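Local coordinates for biliverdin reductase (Synechocystis sp., PDB 5B3T), which binds NADP(+) and probably uses the reduced cofactor to convert biliverdin to bilirubin in the pathway of heme degradation, at residues Q118-A121 and R122-K126; Y111-G114 and K115-Q118; D307-A310 and S311-A314. All blocks are in the same frame, centred on the assembly; numbering follows the deposited sequence.

Interaction 1: Q118-A121 and R122-K126; sequences QQLA and REKGK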
# COMPACT_ATOMS: atom_id res chain seq x y z
N GLN A 118 -4.35 -16.10 -3.34
CA GLN A 118 -3.10 -16.83 -3.17
C GLN A 118 -3.22 -18.25 -3.72
O GLN A 118 -2.33 -18.72 -4.44
CB GLN A 118 -2.72 -16.85 -1.69
CG GLN A 118 -1.48 -17.66 -1.35
CD GLN A 118 -1.32 -17.84 0.14
OE1 GLN A 118 -2.28 -18.10 0.86
NE2 GLN A 118 -0.09 -17.70 0.62
N GLN A 119 -4.31 -18.93 -3.39
CA GLN A 119 -4.53 -20.28 -3.90
C GLN A 119 -4.69 -20.29 -5.41
O GLN A 119 -4.15 -21.16 -6.10
CB GLN A 119 -5.76 -20.90 -3.22
CG GLN A 119 -6.09 -22.31 -3.68
CD GLN A 119 -4.94 -23.28 -3.49
OE1 GLN A 119 -4.56 -23.99 -4.42
NE2 GLN A 119 -4.38 -23.31 -2.29
N LEU A 120 -5.42 -19.31 -5.95
CA LEU A 120 -5.65 -19.26 -7.39
C LEU A 120 -4.35 -19.06 -8.16
O LEU A 120 -4.12 -19.69 -9.19
CB LEU A 120 -6.65 -18.15 -7.72
CG LEU A 120 -6.89 -17.87 -9.21
CD1 LEU A 120 -7.49 -19.09 -9.90
CD2 LEU A 120 -7.78 -16.65 -9.40
N ALA A 121 -3.48 -18.17 -7.66
CA ALA A 121 -2.20 -17.95 -8.32
C ALA A 121 -1.34 -19.21 -8.30
O ALA A 121 -0.67 -19.53 -9.28
CB ALA A 121 -1.46 -16.78 -7.67
N ARG A 122 -1.36 -19.94 -7.18
CA ARG A 122 -0.66 -21.22 -7.12
C ARG A 122 -1.23 -22.20 -8.13
O ARG A 122 -0.48 -22.83 -8.89
CB ARG A 122 -0.75 -21.82 -5.71
CG ARG A 122 -0.01 -21.06 -4.62
CD ARG A 122 0.33 -22.02 -3.48
NE ARG A 122 0.38 -21.37 -2.17
CZ ARG A 122 -0.61 -21.41 -1.29
NH1 ARG A 122 -1.73 -22.07 -1.57
NH2 ARG A 122 -0.49 -20.80 -0.12
N GLU A 123 -2.56 -22.33 -8.16
CA GLU A 123 -3.19 -23.29 -9.06
C GLU A 123 -2.91 -22.97 -10.52
O GLU A 123 -2.80 -23.89 -11.35
CB GLU A 123 -4.69 -23.34 -8.80
CG GLU A 123 -5.07 -24.22 -7.61
CD GLU A 123 -6.49 -23.98 -7.12
OE1 GLU A 123 -7.17 -23.10 -7.67
OE2 GLU A 123 -6.92 -24.68 -6.18
N LYS A 124 -2.78 -21.69 -10.86
CA LYS A 124 -2.45 -21.28 -12.22
C LYS A 124 -0.95 -21.17 -12.46
O LYS A 124 -0.54 -20.93 -13.60
CB LYS A 124 -3.12 -19.94 -12.55
CG LYS A 124 -4.63 -19.92 -12.32
CD LYS A 124 -5.33 -20.95 -13.19
CE LYS A 124 -6.16 -20.29 -14.27
NZ LYS A 124 -5.34 -19.45 -15.18
N GLY A 125 -0.13 -21.35 -11.43
CA GLY A 125 1.31 -21.21 -11.59
C GLY A 125 1.73 -19.83 -12.04
O GLY A 125 2.62 -19.70 -12.89
N LYS A 126 1.10 -18.79 -11.50
CA LYS A 126 1.39 -17.42 -11.86
C LYS A 126 1.82 -16.63 -10.63
O LYS A 126 1.44 -16.96 -9.50
CB LYS A 126 0.17 -16.74 -12.50
CG LYS A 126 -0.24 -17.33 -13.84
CD LYS A 126 0.72 -16.93 -14.95
CE LYS A 126 0.51 -17.79 -16.19
NZ LYS A 126 1.25 -17.26 -17.37
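With CG of Gln118 anti to its own backbone nitrogen (chi1 176°) and CG of Arg122 turned instead beside its nitrogen (chi1 -67°), two extended side chains one helical turn apart run side by side in the same direction. The Gln118 chain slides over a face of the Arg122 guanidinium, its CG standing 3.5 Å above the plane and toward the rim, while the amide and guanidinium planes remain 35° apart. This is contact over a flat surface; the amide oxygen of Gln118 is engaged by Lys115. Gln119 comes to the same guanidinium at its edge and close to its plane, crossing Arg122 at about a right angle. The other flank of the Gln119 chain meets Glu123, whose OE2 is 3.5 Å from Gln119 CG. An alanine in place of Gln119 would remove the group standing between Arg122 and Glu123, and both of their ends would probably be freer to turn.

On another side of the helix, CD1 of Leu120 packs alongside CG of Lys124 at 3.8 Å, and Leu120 and Ala121 lean on Leu95 of helix 87-96. The bent chain of Lys124 reaches the carbonyl oxygen of Leu95, and Lys126 reaches that of Gly98.

The backbone shows how the helix stops. Glu123 N still donates to Gln119 O and Lys124 N to Leu120 O, both at 2.9 Å. Gly125 then leaves helical angles with a positive phi, a conformation that favours glycine; its N bonds to Arg122 O at 3.0 Å, and Lys126 N turns back to Ala121 O at 2.9 Å. This is a Schellman motif, here closing the crossover helix 111-124 of a Rossmann-fold domain before strand 128-131.

Interaction 2: Y111-G114 and K115-Q118; sequences YAMG and KKLQ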
# COMPACT_ATOMS: atom_id res chain seq x y z
N TYR A 111 -9.52 -11.01 4.26
CA TYR A 111 -8.52 -12.07 4.35
C TYR A 111 -8.90 -13.27 3.49
O TYR A 111 -8.04 -13.86 2.83
CB TYR A 111 -8.34 -12.49 5.82
CG TYR A 111 -7.22 -13.47 6.07
CD1 TYR A 111 -5.92 -13.03 6.25
CD2 TYR A 111 -7.48 -14.83 6.16
CE1 TYR A 111 -4.89 -13.93 6.50
CE2 TYR A 111 -6.46 -15.74 6.41
CZ TYR A 111 -5.17 -15.28 6.57
OH TYR A 111 -4.15 -16.18 6.82
N ALA A 112 -10.19 -13.62 3.48
CA ALA A 112 -10.64 -14.76 2.69
C ALA A 112 -10.38 -14.55 1.20
O ALA A 112 -9.93 -15.48 0.51
CB ALA A 112 -12.13 -15.01 2.94
N MET A 113 -10.64 -13.35 0.69
CA MET A 113 -10.35 -13.07 -0.71
C MET A 113 -8.85 -13.10 -0.97
O MET A 113 -8.40 -13.64 -1.99
CB MET A 113 -10.94 -11.72 -1.11
CG MET A 113 -10.72 -11.37 -2.57
SD MET A 113 -11.49 -12.55 -3.70
CE MET A 113 -11.52 -11.61 -5.22
N GLY A 114 -8.05 -12.55 -0.05
CA GLY A 114 -6.61 -12.61 -0.21
C GLY A 114 -6.09 -14.03 -0.25
O GLY A 114 -5.17 -14.34 -1.02
N LYS A 115 -6.67 -14.91 0.56
CA LYS A 115 -6.27 -16.32 0.53
C LYS A 115 -6.77 -17.00 -0.74
O LYS A 115 -6.07 -17.84 -1.32
CB LYS A 115 -6.80 -17.04 1.77
CG LYS A 115 -6.24 -16.50 3.07
CD LYS A 115 -4.77 -16.83 3.22
CE LYS A 115 -4.57 -18.31 3.51
NZ LYS A 115 -3.13 -18.68 3.54
N LYS A 116 -7.98 -16.64 -1.19
CA LYS A 116 -8.50 -17.19 -2.44
C LYS A 116 -7.62 -16.78 -3.62
O LYS A 116 -7.41 -17.56 -4.55
CB LYS A 116 -9.94 -16.73 -2.65
CG LYS A 116 -10.61 -17.29 -3.90
CD LYS A 116 -12.04 -16.80 -4.02
CE LYS A 116 -12.72 -17.36 -5.26
NZ LYS A 116 -14.13 -16.91 -5.37
N LEU A 117 -7.10 -15.55 -3.59
CA LEU A 117 -6.17 -15.11 -4.63
C LEU A 117 -4.85 -15.87 -4.56
O LEU A 117 -4.28 -16.23 -5.59
CB LEU A 117 -5.92 -13.60 -4.51
CG LEU A 117 -7.08 -12.66 -4.80
CD1 LEU A 117 -6.68 -11.22 -4.49
CD2 LEU A 117 -7.49 -12.79 -6.24
N GLN A 118 -4.35 -16.10 -3.34
CA GLN A 118 -3.10 -16.83 -3.17
C GLN A 118 -3.22 -18.25 -3.72
O GLN A 118 -2.33 -18.72 -4.44
CB GLN A 118 -2.72 -16.85 -1.69
CG GLN A 118 -1.48 -17.66 -1.35
CD GLN A 118 -1.32 -17.84 0.14
OE1 GLN A 118 -2.28 -18.10 0.86
NE2 GLN A 118 -0.09 -17.70 0.62
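Leu117 N donates to Met113 O at 2.8 Å, and Lys116 N to Ala112 O at the same length, two successive bonds of a regular alpha-helix. The Met113 carbonyl oxygen also lies against the Leu117 side chain, whose CG is 3.3 Å away. Further out, Met113 CE meets Leu117 CD2 more loosely, at 4.3 Å; both side chains face Glu92 of helix 87-96 and Ala108 in the loop ahead.

The distinctive contact is between Tyr111 and Lys115. Their side chains run together in the same direction, and the lysine methylenes lie over the phenol. Lys115 CG sits 3.9 Å from the ring centroid and 30° off the ring normal, a CH-pi contact over the face that is displaced toward CE2. CD lies beside the CZ-OH bond, 3.7 Å from Tyr111 OH. Turns at chi2 (-69°) and chi3 (-72°) fold the chain round, carrying its ammonium to the next turn, where Lys115 NZ donates to Gln118 OE1 at 2.9 Å, in the plane of that carbonyl. The aliphatic part of the lysine is therefore held by an aromatic ring and its charged end by an amide, which is likely to limit its freedom to swing away.

Asp319 of helix 309-325 accepts from Tyr111 N, and Thr110 OG1, just before the helix, accepts from Met113 N. Steps of this kind build the opening half of the helix that connects strands 100-104 and 128-131, a beta-alpha-beta unit of the nucleotide-binding Rossmann fold.

Interaction 3: D307-A310 and S311-A314; sequences DLEA and SLYA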
# COMPACT_ATOMS: atom_id res chain seq x y z
N ASP A 307 7.49 -12.35 0.39
CA ASP A 307 6.43 -13.32 0.19
C ASP A 307 5.10 -12.69 0.58
O ASP A 307 5.05 -11.65 1.24
CB ASP A 307 6.68 -14.61 0.99
CG ASP A 307 6.23 -14.51 2.44
OD1 ASP A 307 6.47 -13.48 3.09
OD2 ASP A 307 5.62 -15.49 2.93
N LEU A 308 4.01 -13.33 0.15
CA LEU A 308 2.68 -12.77 0.32
C LEU A 308 2.26 -12.67 1.79
O LEU A 308 1.29 -11.97 2.10
CB LEU A 308 1.66 -13.61 -0.45
CG LEU A 308 0.34 -12.93 -0.83
CD1 LEU A 308 0.60 -11.77 -1.77
CD2 LEU A 308 -0.61 -13.94 -1.46
N GLU A 309 2.97 -13.35 2.69
CA GLU A 309 2.51 -13.46 4.07
C GLU A 309 2.42 -12.10 4.76
O GLU A 309 1.54 -11.89 5.60
CB GLU A 309 3.42 -14.40 4.86
CG GLU A 309 2.95 -14.67 6.27
CD GLU A 309 1.47 -14.99 6.33
OE1 GLU A 309 1.01 -15.88 5.57
OE2 GLU A 309 0.75 -14.35 7.13
N ALA A 310 3.33 -11.18 4.43
CA ALA A 310 3.30 -9.87 5.08
C ALA A 310 2.04 -9.09 4.71
O ALA A 310 1.44 -8.44 5.57
CB ALA A 310 4.55 -9.07 4.70
N SER A 311 1.63 -9.15 3.44
CA SER A 311 0.41 -8.47 3.03
C SER A 311 -0.83 -9.21 3.53
O SER A 311 -1.86 -8.57 3.80
CB SER A 311 0.36 -8.34 1.51
OG SER A 311 1.41 -7.51 1.05
N LEU A 312 -0.75 -10.53 3.67
CA LEU A 312 -1.88 -11.28 4.23
C LEU A 312 -2.10 -10.92 5.69
O LEU A 312 -3.25 -10.81 6.14
CB LEU A 312 -1.65 -12.78 4.08
CG LEU A 312 -1.94 -13.41 2.72
CD1 LEU A 312 -1.54 -14.87 2.72
CD2 LEU A 312 -3.42 -13.25 2.37
N TYR A 313 -1.02 -10.72 6.45
CA TYR A 313 -1.20 -10.37 7.86
C TYR A 313 -1.73 -8.95 8.01
O TYR A 313 -2.58 -8.69 8.86
CB TYR A 313 0.10 -10.53 8.64
CG TYR A 313 -0.13 -10.27 10.11
CD1 TYR A 313 -1.02 -11.06 10.82
CD2 TYR A 313 0.52 -9.24 10.78
CE1 TYR A 313 -1.26 -10.83 12.16
CE2 TYR A 313 0.29 -9.01 12.12
CZ TYR A 313 -0.60 -9.81 12.81
OH TYR A 313 -0.85 -9.59 14.14
N ALA A 314 -1.22 -8.02 7.20
CA ALA A 314 -1.77 -6.67 7.19
C ALA A 314 -3.26 -6.69 6.89
O ALA A 314 -4.04 -5.92 7.47
CB ALA A 314 -1.02 -5.80 6.17
O HOH W 1 3.65 -9.30 1.02
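Leu312 N donates to Leu308 O at 2.9 Å, almost along the C=O axis, and Tyr313 N bonds to Glu309 O at the same distance. They belong to the opening turns of helix 309-325, and Asp307 gives this start the character of an Asx turn: its OD2 accepts a weak capping bond of 3.4 Å from Glu309 N. A carboxylate at this end would probably interact favourably with the helix dipole.

A water molecule ties the entry to the first turn. It donates to Asp307 O at 2.7 Å and hydrogen-bonds with Ser311 OG at 2.9 Å, bridging a carbonyl that precedes the helix to a side chain within it. The Ser311 hydroxyl is held beside its own backbone nitrogen (chi1 -64°), and Arg191 adds a weak bond to it.

Outward from these bonds, Glu309 folds back over the following turn. A bend at chi2 (46°) makes the Glu309 side chain cross that of Leu312 at about a right angle, bringing OE1 to 4.0 Å from Leu312 CD1; OE2 lies 4.2 Å from Tyr313 CB, a loose approach. The carboxylate and phenol planes are 43° apart, without a stack. The phenol leads away from this turn, and its hydroxyl bonds to the backbone nitrogen of Val199.

The packing joins two domains. Leu308 rests on Leu128 and Val130 of strand 128-131, and both it and Leu312 meet helix 111-124 of the Rossmann domain, while Ala314 touches Tyr105, a residue of the NADP(+) site. Between the two leucines the branch points themselves come together, Leu308 CG lying 4.2 Å from Leu312 CG.

How the interactions relate
Interactions 1 and 2 are successive lengths of helix 111-124, their centres 11 Å apart, and Gln118 belongs to both. Interaction 3 comes from the C-terminal alpha/beta domain and lies against that same helix, its centre 11 Å from interaction 2 and 16 Å from interaction 1. Gln118 is the meeting point: its CB packs on Leu308 CD2 at 3.6 Å, and its OE1 lies 3.8 Å from Leu312 CD1. The cofactor is absent from this apo chain, but its site is near. Between nearest side-chain atoms, Ala314 is about 4 Å from Tyr105 and Leu117 about 7 Å from His87, whereas interaction 1 lies farther off at the surface.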